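Local coordinates for protein fumarate lyase (Mesorhizobium sp., PDB 3C8T) that belongs to the fumarate lyase family, whose members are largely helical enzymes built around long helix bundles and assembled as tetramers, at residues G9-F21 with V325-Q338. Sequence-based numbering, arbitrary orientation.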
loop_
_atom_site.group_PDB
_atom_site.type_symbol
_atom_site.label_atom_id
_atom_site.label_comp_id
_atom_site.label_asym_id
_atom_site.label_seq_id
_atom_site.Cartn_x
_atom_site.Cartn_y
_atom_site.Cartn_z
ATOM N N GLY A 9 5.334 -5.343 23.752
ATOM C CA GLY A 9 6.399 -6.285 23.499
ATOM C C GLY A 9 7.614 -5.425 23.302
ATOM O O GLY A 9 7.733 -4.364 23.922
ATOM N N ARG A 10 8.495 -5.855 22.406
ATOM C CA ARG A 10 9.716 -5.124 22.138
ATOM C C ARG A 10 9.498 -4.164 20.962
ATOM O O ARG A 10 8.672 -4.409 20.088
ATOM C CB ARG A 10 10.864 -6.124 21.903
ATOM C CG ARG A 10 11.041 -7.134 23.079
ATOM C CD ARG A 10 12.378 -7.872 23.061
ATOM N NE ARG A 10 13.462 -7.010 22.585
ATOM C CZ ARG A 10 14.628 -7.441 22.101
ATOM N NH1 ARG A 10 14.900 -8.741 22.029
ATOM N NH2 ARG A 10 15.533 -6.559 21.685
ATOM N N SER A 11 10.227 -3.054 20.967
ATOM C CA SER A 11 10.156 -2.092 19.891
ATOM C C SER A 11 11.112 -2.422 18.733
ATOM O O SER A 11 12.237 -2.887 18.937
ATOM C CB SER A 11 10.432 -0.684 20.410
ATOM O OG SER A 11 10.462 0.220 19.311
ATOM N N PHE A 12 10.639 -2.218 17.507
ATOM C CA PHE A 12 11.544 -2.293 16.357
ATOM C C PHE A 12 12.153 -0.926 15.981
ATOM O O PHE A 12 12.860 -0.839 14.986
ATOM C CB PHE A 12 10.877 -2.951 15.142
ATOM C CG PHE A 12 9.535 -2.366 14.791
ATOM C CD1 PHE A 12 8.504 -3.191 14.364
ATOM C CD2 PHE A 12 9.302 -0.992 14.897
ATOM C CE1 PHE A 12 7.241 -2.643 14.055
ATOM C CE2 PHE A 12 8.057 -0.439 14.588
ATOM C CZ PHE A 12 7.021 -1.258 14.157
ATOM N N ALA A 13 11.862 0.130 16.748
ATOM C CA ALA A 13 12.400 1.489 16.476
ATOM C C ALA A 13 13.712 1.785 17.250
ATOM O O ALA A 13 13.895 1.344 18.398
ATOM C CB ALA A 13 11.337 2.549 16.763
ATOM N N ASP A 14 14.636 2.493 16.600
ATOM C CA ASP A 14 15.967 2.785 17.175
ATOM C C ASP A 14 15.911 4.091 17.970
ATOM O O ASP A 14 15.533 5.130 17.439
ATOM C CB ASP A 14 17.033 2.843 16.068
ATOM C CG ASP A 14 18.449 3.193 16.593
ATOM O OD1 ASP A 14 18.659 3.261 17.827
ATOM O OD2 ASP A 14 19.352 3.419 15.743
ATOM N N ASP A 15 16.262 4.010 19.255
ATOM C CA ASP A 15 16.279 5.171 20.163
ATOM C C ASP A 15 17.249 6.280 19.737
ATOM O O ASP A 15 16.914 7.460 19.851
ATOM C CB ASP A 15 16.594 4.717 21.593
ATOM C CG ASP A 15 15.389 4.095 22.280
ATOM O OD1 ASP A 15 14.323 3.941 21.639
ATOM O OD2 ASP A 15 15.507 3.784 23.486
ATOM N N LYS A 16 18.428 5.907 19.250
ATOM C CA LYS A 16 19.365 6.875 18.669
ATOM C C LYS A 16 18.765 7.646 17.489
ATOM O O LYS A 16 18.957 8.867 17.339
ATOM C CB LYS A 16 20.611 6.164 18.202
ATOM C CG LYS A 16 21.469 5.661 19.329
ATOM C CD LYS A 16 22.752 5.103 18.750
ATOM C CE LYS A 16 23.732 4.717 19.860
ATOM N NZ LYS A 16 23.227 3.528 20.628
ATOM N N MET A 17 17.992 6.933 16.685
ATOM C CA MET A 17 17.348 7.512 15.536
ATOM C C MET A 17 16.132 8.338 15.972
ATOM O O MET A 17 15.864 9.379 15.411
ATOM C CB MET A 17 17.046 6.405 14.517
ATOM C CG MET A 17 16.892 6.862 13.109
ATOM S SD MET A 17 18.249 7.706 12.344
ATOM C CE MET A 17 18.973 6.383 11.353
ATOM N N ARG A 18 15.455 7.922 17.032
ATOM C CA ARG A 18 14.484 8.792 17.696
ATOM C C ARG A 18 15.079 10.074 18.355
ATOM O O ARG A 18 14.447 11.143 18.318
ATOM C CB ARG A 18 13.652 7.999 18.712
ATOM C CG ARG A 18 12.784 6.929 18.048
ATOM C CD ARG A 18 12.236 5.923 19.056
ATOM N NE ARG A 18 11.170 6.491 19.884
ATOM C CZ ARG A 18 11.173 6.489 21.216
ATOM N NH1 ARG A 18 12.180 5.925 21.886
ATOM N NH2 ARG A 18 10.165 7.039 21.885
ATOM N N GLU A 19 16.262 9.989 18.955
ATOM C CA GLU A 19 16.882 11.197 19.512
ATOM C C GLU A 19 17.211 12.163 18.385
ATOM O O GLU A 19 16.896 13.340 18.459
ATOM C CB GLU A 19 18.128 10.906 20.357
ATOM C CG GLU A 19 18.626 12.196 21.089
ATOM C CD GLU A 19 19.747 11.949 22.112
ATOM O OE1 GLU A 19 19.434 11.768 23.319
ATOM O OE2 GLU A 19 20.944 11.930 21.709
ATOM N N LEU A 20 17.813 11.632 17.328
ATOM C CA LEU A 20 18.038 12.384 16.109
ATOM C C LEU A 20 16.837 13.169 15.519
ATOM O O LEU A 20 17.015 14.279 15.034
ATOM C CB LEU A 20 18.604 11.459 15.067
ATOM C CG LEU A 20 18.772 12.146 13.728
ATOM C CD1 LEU A 20 19.809 13.293 13.814
ATOM C CD2 LEU A 20 19.130 11.095 12.680
ATOM N N PHE A 21 15.633 12.605 15.548
ATOM C CA PHE A 21 14.462 13.288 14.978
ATOM C C PHE A 21 13.545 13.915 16.044
ATOM O O PHE A 21 12.413 14.316 15.748
ATOM C CB PHE A 21 13.682 12.320 14.060
ATOM C CG PHE A 21 14.322 12.131 12.710
ATOM C CD1 PHE A 21 14.125 13.082 11.686
ATOM C CD2 PHE A 21 15.167 11.059 12.472
ATOM C CE1 PHE A 21 14.732 12.936 10.438
ATOM C CE2 PHE A 21 15.799 10.907 11.201
ATOM C CZ PHE A 21 15.587 11.848 10.195
ATOM N N VAL A 325 9.363 10.240 6.943
ATOM C CA VAL A 325 10.830 10.394 7.109
ATOM C C VAL A 325 11.336 9.978 8.495
ATOM O O VAL A 325 12.140 9.030 8.598
ATOM C CB VAL A 325 11.358 11.828 6.671
ATOM C CG1 VAL A 325 12.875 12.012 6.950
ATOM C CG2 VAL A 325 11.044 12.062 5.179
ATOM N N PRO A 326 10.892 10.663 9.575
ATOM C CA PRO A 326 11.495 10.248 10.838
ATOM C C PRO A 326 11.198 8.818 11.241
ATOM O O PRO A 326 12.089 8.150 11.831
ATOM C CB PRO A 326 10.905 11.212 11.878
ATOM C CG PRO A 326 9.710 11.814 11.228
ATOM C CD PRO A 326 9.968 11.795 9.749
ATOM N N GLU A 327 9.971 8.353 10.971
ATOM C CA GLU A 327 9.612 6.989 11.353
ATOM C C GLU A 327 10.220 5.931 10.418
ATOM O O GLU A 327 10.657 4.897 10.875
ATOM C CB GLU A 327 8.089 6.840 11.434
ATOM C CG GLU A 327 7.462 7.715 12.513
ATOM C CD GLU A 327 5.926 7.691 12.472
ATOM O OE1 GLU A 327 5.344 6.601 12.200
ATOM O OE2 GLU A 327 5.295 8.755 12.731
ATOM N N GLY A 328 10.246 6.179 9.108
ATOM C CA GLY A 328 10.992 5.283 8.174
ATOM C C GLY A 328 12.415 5.083 8.683
ATOM O O GLY A 328 12.910 3.948 8.709
ATOM N N PHE A 329 13.062 6.177 9.115
ATOM C CA PHE A 329 14.445 6.124 9.626
ATOM C C PHE A 329 14.590 5.368 10.931
ATOM O O PHE A 329 15.501 4.573 11.069
ATOM C CB PHE A 329 15.086 7.529 9.770
ATOM C CG PHE A 329 15.882 7.977 8.542
ATOM C CD1 PHE A 329 17.201 7.556 8.346
ATOM C CD2 PHE A 329 15.305 8.811 7.581
ATOM C CE1 PHE A 329 17.943 7.982 7.225
ATOM C CE2 PHE A 329 16.015 9.207 6.436
ATOM C CZ PHE A 329 17.343 8.808 6.264
ATOM N N ALA A 330 13.706 5.648 11.881
ATOM C CA ALA A 330 13.732 5.028 13.185
ATOM C C ALA A 330 13.536 3.515 13.110
ATOM O O ALA A 330 14.289 2.746 13.735
ATOM C CB ALA A 330 12.656 5.655 14.080
ATOM N N VAL A 331 12.501 3.092 12.383
ATOM C CA VAL A 331 12.188 1.675 12.207
ATOM C C VAL A 331 13.265 0.955 11.363
ATOM O O VAL A 331 13.727 -0.131 11.733
ATOM C CB VAL A 331 10.806 1.498 11.560
ATOM C CG1 VAL A 331 10.548 0.001 11.256
ATOM C CG2 VAL A 331 9.701 2.104 12.446
ATOM N N ALA A 332 13.689 1.549 10.248
ATOM C CA ALA A 332 14.731 0.871 9.483
ATOM C C ALA A 332 16.040 0.692 10.266
ATOM O O ALA A 332 16.703 -0.323 10.143
ATOM C CB ALA A 332 14.994 1.578 8.120
ATOM N N SER A 333 16.394 1.694 11.061
ATOM C CA SER A 333 17.536 1.630 11.946
ATOM C C SER A 333 17.395 0.567 13.021
ATOM O O SER A 333 18.368 -0.117 13.355
ATOM C CB SER A 333 17.761 3.002 12.613
ATOM O OG SER A 333 19.078 3.120 13.159
ATOM N N GLY A 334 16.201 0.437 13.592
ATOM C CA GLY A 334 15.984 -0.554 14.646
ATOM C C GLY A 334 16.040 -1.976 14.156
ATOM O O GLY A 334 16.619 -2.839 14.817
ATOM N N ILE A 335 15.436 -2.248 13.006
ATOM C CA ILE A 335 15.530 -3.612 12.416
ATOM C C ILE A 335 16.942 -3.949 11.877
ATOM O O ILE A 335 17.387 -5.114 11.990
ATOM C CB ILE A 335 14.361 -3.954 11.395
ATOM C CG1 ILE A 335 14.463 -3.153 10.103
ATOM C CG2 ILE A 335 12.996 -3.726 12.044
ATOM C CD1 ILE A 335 13.320 -3.438 9.176
ATOM N N LEU A 336 17.661 -2.955 11.325
ATOM C CA LEU A 336 19.114 -3.168 11.080
ATOM C C LEU A 336 19.866 -3.494 12.345
ATOM O O LEU A 336 20.733 -4.363 12.328
ATOM C CB LEU A 336 19.812 -2.006 10.396
ATOM C CG LEU A 336 19.555 -1.868 8.904
ATOM C CD1 LEU A 336 19.684 -0.393 8.578
ATOM C CD2 LEU A 336 20.457 -2.786 8.014
ATOM N N TYR A 337 19.535 -2.831 13.443
ATOM C CA TYR A 337 20.206 -3.159 14.704
ATOM C C TYR A 337 19.857 -4.586 15.191
ATOM O O TYR A 337 20.726 -5.331 15.687
ATOM C CB TYR A 337 19.994 -2.109 15.833
ATOM C CG TYR A 337 20.554 -2.689 17.108
ATOM C CD1 TYR A 337 19.705 -3.263 18.066
ATOM C CD2 TYR A 337 21.956 -2.803 17.290
ATOM C CE1 TYR A 337 20.227 -3.899 19.211
ATOM C CE2 TYR A 337 22.486 -3.418 18.429
ATOM C CZ TYR A 337 21.622 -3.967 19.375
ATOM O OH TYR A 337 22.127 -4.601 20.480
ATOM N N GLN A 338 18.593 -4.962 15.054
ATOM C CA GLN A 338 18.161 -6.334 15.390
ATOM C C GLN A 338 18.914 -7.364 14.552
ATOM O O GLN A 338 19.350 -8.375 15.083
ATOM C CB GLN A 338 16.652 -6.512 15.213
ATOM C CG GLN A 338 15.816 -5.801 16.258
ATOM C CD GLN A 338 16.227 -6.196 17.680
ATOM O OE1 GLN A 338 16.409 -7.365 17.969
ATOM N NE2 GLN A 338 16.391 -5.218 18.547
#
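Asp14 is bonded twice to segment 325-338, by Ser333 and by Ala330. With its carboxylate swung anti to the backbone N (chi1 178°), Asp14 OD2 accepts from Ser333 OG over 2.6 Å on the anti lone pair. Asp14 N donates to Ala330 O over 2.9 Å. That carbonyl already takes the helical bond from Gly334 N; the two donors reach it from opposite faces of its plane. Beside this, Phe12 O lies 3.2 Å from Gly334 CA in a CA-H...O contact, a closeness that a residue without a side chain permits. Small Ala13 and Ala330 likewise keep the backbones near. Asp14, whose short carboxylate has a second oxygen to spare, also N-caps helix 15-20, OD1 accepting weakly from Lys16 N. This helix runs nearly antiparallel (159°) to segment 325-338, part of helix 315-344, one of the long helices of the fumarate lyase fold. Flexible, unbranched Met17, bent at both chi2 (59°) and chi3, brings CE to the edge of the Phe329 ring, 3.7 Å from CD1. Phe21 offers a flat, apolar face to Pro326, whose CA sits 3.9 Å from the ring centroid in a CH-pi contact. On the N-terminal side of the cap, Phe12 lays its ring against the two methyls of beta-branched Val331, CE2 lying 3.7 Å from CG2. Farther out, Arg126 of helix 104-140 salt-bridges Asp14 OD2 and donates to Ser333 OG, a hydroxyl able to donate and accept at once, while His319 of a second subunit meets the Phe12 ring.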